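Hydrogenase maturation factor (PDB 3VTH) probably transfers a carbamoyl group from carbamoyl phosphate to the C-terminal cysteine of HypE, using ATP, during [NiFe]-hydrogenase maturation. Local coordinates at residues K35-K39 and V53-D59. Residues are numbered along the deposited sequence; the frame is centred on the assembly and turned at random.
Sequences KYNLK and VEGEEKD
K39 and E54 form an antiparallel hydrogen-bonded pair in the sheet of the acylphosphatase-like domain, an alpha/beta fold in which helices 25-35 and 57-69 pack on one sheet. The contact joins the turn between helix 25-35 and strand 39-45 to the end of strand 48-55 and the first turn of helix 57-69. K39 N donates to E54 O at 2.9 Å, nearly straight (174°) and in the carbonyl plane. E54 N returns a bond to K39 O at 2.8 Å, more bent at 152°. The E54 carboxylate is held by the backbone N atoms of K88 and Y90.

Apolar packing is centred on L38. With CG beside the backbone N and chi2 near 177°, CD1 lies on the V53 side and CD2 on the side of G55 and D59. CD1 meets V53 CG1 at 3.9 Å. CD2 touches G55 CA and sits 3.7 Å from D59 CB. F63 of helix 57-69 packs against both L38 and V53.

Helix 25-35 ends in a Schellman motif with N37, at positive phi, as the C' residue. The turn brings Y36 O to 3.2 Å from D59 CB. The Y36 side chain touches A62 and E66 of helix 57-69.

One water bridges the turn and the helix start. It donates to N37 O and to D59 OD2, the latter at 2.8 Å, and accepts from E56 N at 2.9 Å.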
ATOM      1  N   LYS A  35     -29.423 -17.145 -21.719  1.00 35.27           N
ATOM      2  CA  LYS A  35     -28.718 -17.773 -22.834  1.00 36.98           C
ATOM      3  C   LYS A  35     -28.897 -19.286 -22.805  1.00 37.32           C
ATOM      4  O   LYS A  35     -29.082 -19.915 -23.845  1.00 39.23           O
ATOM      5  CB  LYS A  35     -27.232 -17.448 -22.745  1.00 36.39           C
ATOM      6  CG  LYS A  35     -26.420 -17.797 -23.974  1.00 40.64           C
ATOM      7  CD  LYS A  35     -24.943 -17.581 -23.686  1.00 44.09           C
ATOM      8  CE  LYS A  35     -24.060 -18.158 -24.796  1.00 48.59           C
ATOM      9  NZ  LYS A  35     -22.632 -18.089 -24.356  1.00 50.32           N
ATOM     10  N   TYR A  36     -28.831 -19.865 -21.610  1.00 35.99           N
ATOM     11  CA  TYR A  36     -28.955 -21.308 -21.454  1.00 36.75           C
ATOM     12  C   TYR A  36     -30.353 -21.735 -21.003  1.00 36.26           C
ATOM     13  O   TYR A  36     -30.534 -22.821 -20.455  1.00 36.09           O
ATOM     14  CB  TYR A  36     -27.856 -21.827 -20.509  1.00 36.69           C
ATOM     15  CG  TYR A  36     -26.463 -21.582 -21.051  1.00 37.77           C
ATOM     16  CD1 TYR A  36     -26.035 -22.205 -22.227  1.00 41.64           C
ATOM     17  CD2 TYR A  36     -25.579 -20.726 -20.397  1.00 38.66           C
ATOM     18  CE1 TYR A  36     -24.753 -21.977 -22.742  1.00 43.61           C
ATOM     19  CE2 TYR A  36     -24.296 -20.487 -20.906  1.00 40.03           C
ATOM     20  CZ  TYR A  36     -23.899 -21.123 -22.077  1.00 42.47           C
ATOM     21  OH  TYR A  36     -22.643 -20.900 -22.579  1.00 45.95           O
ATOM     22  N   ASN A  37     -31.336 -20.873 -21.237  1.00 35.73           N
ATOM     23  CA  ASN A  37     -32.732 -21.195 -20.938  1.00 36.69           C
ATOM     24  C   ASN A  37     -32.950 -21.758 -19.534  1.00 35.55           C
ATOM     25  O   ASN A  37     -33.636 -22.766 -19.356  1.00 36.10           O
ATOM     26  CB  ASN A  37     -33.302 -22.148 -22.000  1.00 38.58           C
ATOM     27  CG  ASN A  37     -33.286 -21.534 -23.387  1.00 42.17           C
ATOM     28  OD1 ASN A  37     -33.869 -20.474 -23.608  1.00 45.94           O
ATOM     29  ND2 ASN A  37     -32.593 -22.179 -24.320  1.00 44.72           N
ATOM     30  N   LEU A  38     -32.359 -21.097 -18.546  1.00 33.46           N
ATOM     31  CA  LEU A  38     -32.566 -21.460 -17.154  1.00 32.73           C
ATOM     32  C   LEU A  38     -33.548 -20.505 -16.493  1.00 32.26           C
ATOM     33  O   LEU A  38     -33.627 -19.333 -16.841  1.00 31.82           O
ATOM     34  CB  LEU A  38     -31.240 -21.452 -16.387  1.00 31.30           C
ATOM     35  CG  LEU A  38     -30.144 -22.341 -16.986  1.00 32.59           C
ATOM     36  CD1 LEU A  38     -28.837 -22.194 -16.194  1.00 30.27           C
ATOM     37  CD2 LEU A  38     -30.576 -23.817 -17.064  1.00 32.10           C
ATOM     38  N   LYS A  39     -34.302 -21.030 -15.537  1.00 32.46           N
ATOM     39  CA  LYS A  39     -35.248 -20.239 -14.764  1.00 32.07           C
ATOM     40  C   LYS A  39     -34.713 -20.208 -13.335  1.00 30.85           C
ATOM     41  O   LYS A  39     -33.874 -21.035 -12.965  1.00 30.64           O
ATOM     42  CB  LYS A  39     -36.635 -20.906 -14.833  1.00 34.13           C
ATOM     43  CG  LYS A  39     -37.273 -20.805 -16.215  1.00 36.79           C
ATOM     44  CD  LYS A  39     -38.039 -22.069 -16.556  1.00 44.86           C
ATOM     45  CE  LYS A  39     -38.688 -22.000 -17.963  1.00 49.40           C
ATOM     46  NZ  LYS A  39     -37.693 -21.666 -19.040  1.00 49.88           N
ATOM     47  N   VAL A  53     -30.867 -21.961 -10.057  1.00 31.16           N
ATOM     48  CA  VAL A  53     -31.178 -22.200 -11.477  1.00 31.51           C
ATOM     49  C   VAL A  53     -31.883 -23.537 -11.638  1.00 32.58           C
ATOM     50  O   VAL A  53     -31.551 -24.503 -10.942  1.00 32.78           O
ATOM     51  CB  VAL A  53     -29.922 -22.149 -12.398  1.00 30.91           C
ATOM     52  CG1 VAL A  53     -29.481 -20.699 -12.632  1.00 30.51           C
ATOM     53  CG2 VAL A  53     -28.764 -22.973 -11.811  1.00 31.55           C
ATOM     54  N   GLU A  54     -32.871 -23.559 -12.532  1.00 32.76           N
ATOM     55  CA  GLU A  54     -33.608 -24.764 -12.901  1.00 34.42           C
ATOM     56  C   GLU A  54     -33.607 -24.870 -14.411  1.00 34.05           C
ATOM     57  O   GLU A  54     -33.904 -23.890 -15.099  1.00 32.97           O
ATOM     58  CB  GLU A  54     -35.071 -24.706 -12.417  1.00 35.33           C
ATOM     59  CG  GLU A  54     -35.200 -24.318 -10.954  1.00 38.13           C
ATOM     60  CD  GLU A  54     -36.598 -24.461 -10.390  1.00 41.95           C
ATOM     61  OE1 GLU A  54     -36.681 -24.622  -9.154  1.00 44.75           O
ATOM     62  OE2 GLU A  54     -37.601 -24.402 -11.148  1.00 42.22           O
ATOM     63  N   GLY A  55     -33.248 -26.048 -14.909  1.00 34.94           N
ATOM     64  CA  GLY A  55     -33.350 -26.381 -16.338  1.00 36.29           C
ATOM     65  C   GLY A  55     -32.747 -27.745 -16.643  1.00 38.02           C
ATOM     66  O   GLY A  55     -32.612 -28.589 -15.747  1.00 38.21           O
ATOM     67  N   GLU A  56     -32.395 -27.965 -17.909  1.00 39.35           N
ATOM     68  CA  GLU A  56     -31.688 -29.169 -18.322  1.00 41.46           C
ATOM     69  C   GLU A  56     -30.306 -29.188 -17.699  1.00 41.36           C
ATOM     70  O   GLU A  56     -29.656 -28.142 -17.581  1.00 39.90           O
ATOM     71  CB  GLU A  56     -31.559 -29.252 -19.846  1.00 42.96           C
ATOM     72  CG  GLU A  56     -32.875 -29.378 -20.599  1.00 45.71           C
ATOM     73  CD  GLU A  56     -33.499 -30.767 -20.520  1.00 51.30           C
ATOM     74  OE1 GLU A  56     -34.686 -30.887 -20.878  1.00 54.13           O
ATOM     75  OE2 GLU A  56     -32.819 -31.747 -20.124  1.00 53.95           O
ATOM     76  N   GLU A  57     -29.861 -30.380 -17.302  1.00 43.03           N
ATOM     77  CA  GLU A  57     -28.549 -30.560 -16.679  1.00 43.42           C
ATOM     78  C   GLU A  57     -27.443 -29.986 -17.560  1.00 42.49           C
ATOM     79  O   GLU A  57     -26.520 -29.345 -17.063  1.00 41.37           O
ATOM     80  CB  GLU A  57     -28.275 -32.045 -16.418  1.00 46.56           C
ATOM     81  CG  GLU A  57     -26.944 -32.310 -15.694  1.00 50.34           C
ATOM     82  CD  GLU A  57     -26.689 -33.791 -15.452  1.00 57.96           C
ATOM     83  OE1 GLU A  57     -25.963 -34.114 -14.486  1.00 62.05           O
ATOM     84  OE2 GLU A  57     -27.208 -34.640 -16.218  1.00 61.42           O
ATOM     85  N   LYS A  58     -27.542 -30.220 -18.866  1.00 42.59           N
ATOM     86  CA  LYS A  58     -26.526 -29.749 -19.808  1.00 42.98           C
ATOM     87  C   LYS A  58     -26.434 -28.216 -19.820  1.00 40.36           C
ATOM     88  O   LYS A  58     -25.347 -27.653 -19.919  1.00 40.10           O
ATOM     89  CB  LYS A  58     -26.793 -30.301 -21.215  1.00 44.42           C
ATOM     90  CG  LYS A  58     -26.484 -31.789 -21.354  1.00 48.67           C
ATOM     91  CD  LYS A  58     -26.695 -32.291 -22.786  1.00 52.56           C
ATOM     92  CE  LYS A  58     -26.332 -33.771 -22.919  1.00 55.84           C
ATOM     93  NZ  LYS A  58     -26.383 -34.283 -24.329  1.00 57.59           N
ATOM     94  N   ASP A  59     -27.583 -27.554 -19.711  1.00 39.03           N
ATOM     95  CA  ASP A  59     -27.626 -26.096 -19.677  1.00 37.39           C
ATOM     96  C   ASP A  59     -27.080 -25.531 -18.360  1.00 35.99           C
ATOM     97  O   ASP A  59     -26.352 -24.532 -18.359  1.00 34.48           O
ATOM     98  CB  ASP A  59     -29.034 -25.603 -19.956  1.00 36.70           C
ATOM     99  CG  ASP A  59     -29.443 -25.804 -21.415  1.00 40.31           C
ATOM    100  OD1 ASP A  59     -28.567 -25.715 -22.310  1.00 41.50           O
ATOM    101  OD2 ASP A  59     -30.641 -26.061 -21.657  1.00 39.99           O
TER
HETATM  102  O   HOH W   1     -32.670 -25.677 -19.730  1.00 18.82           O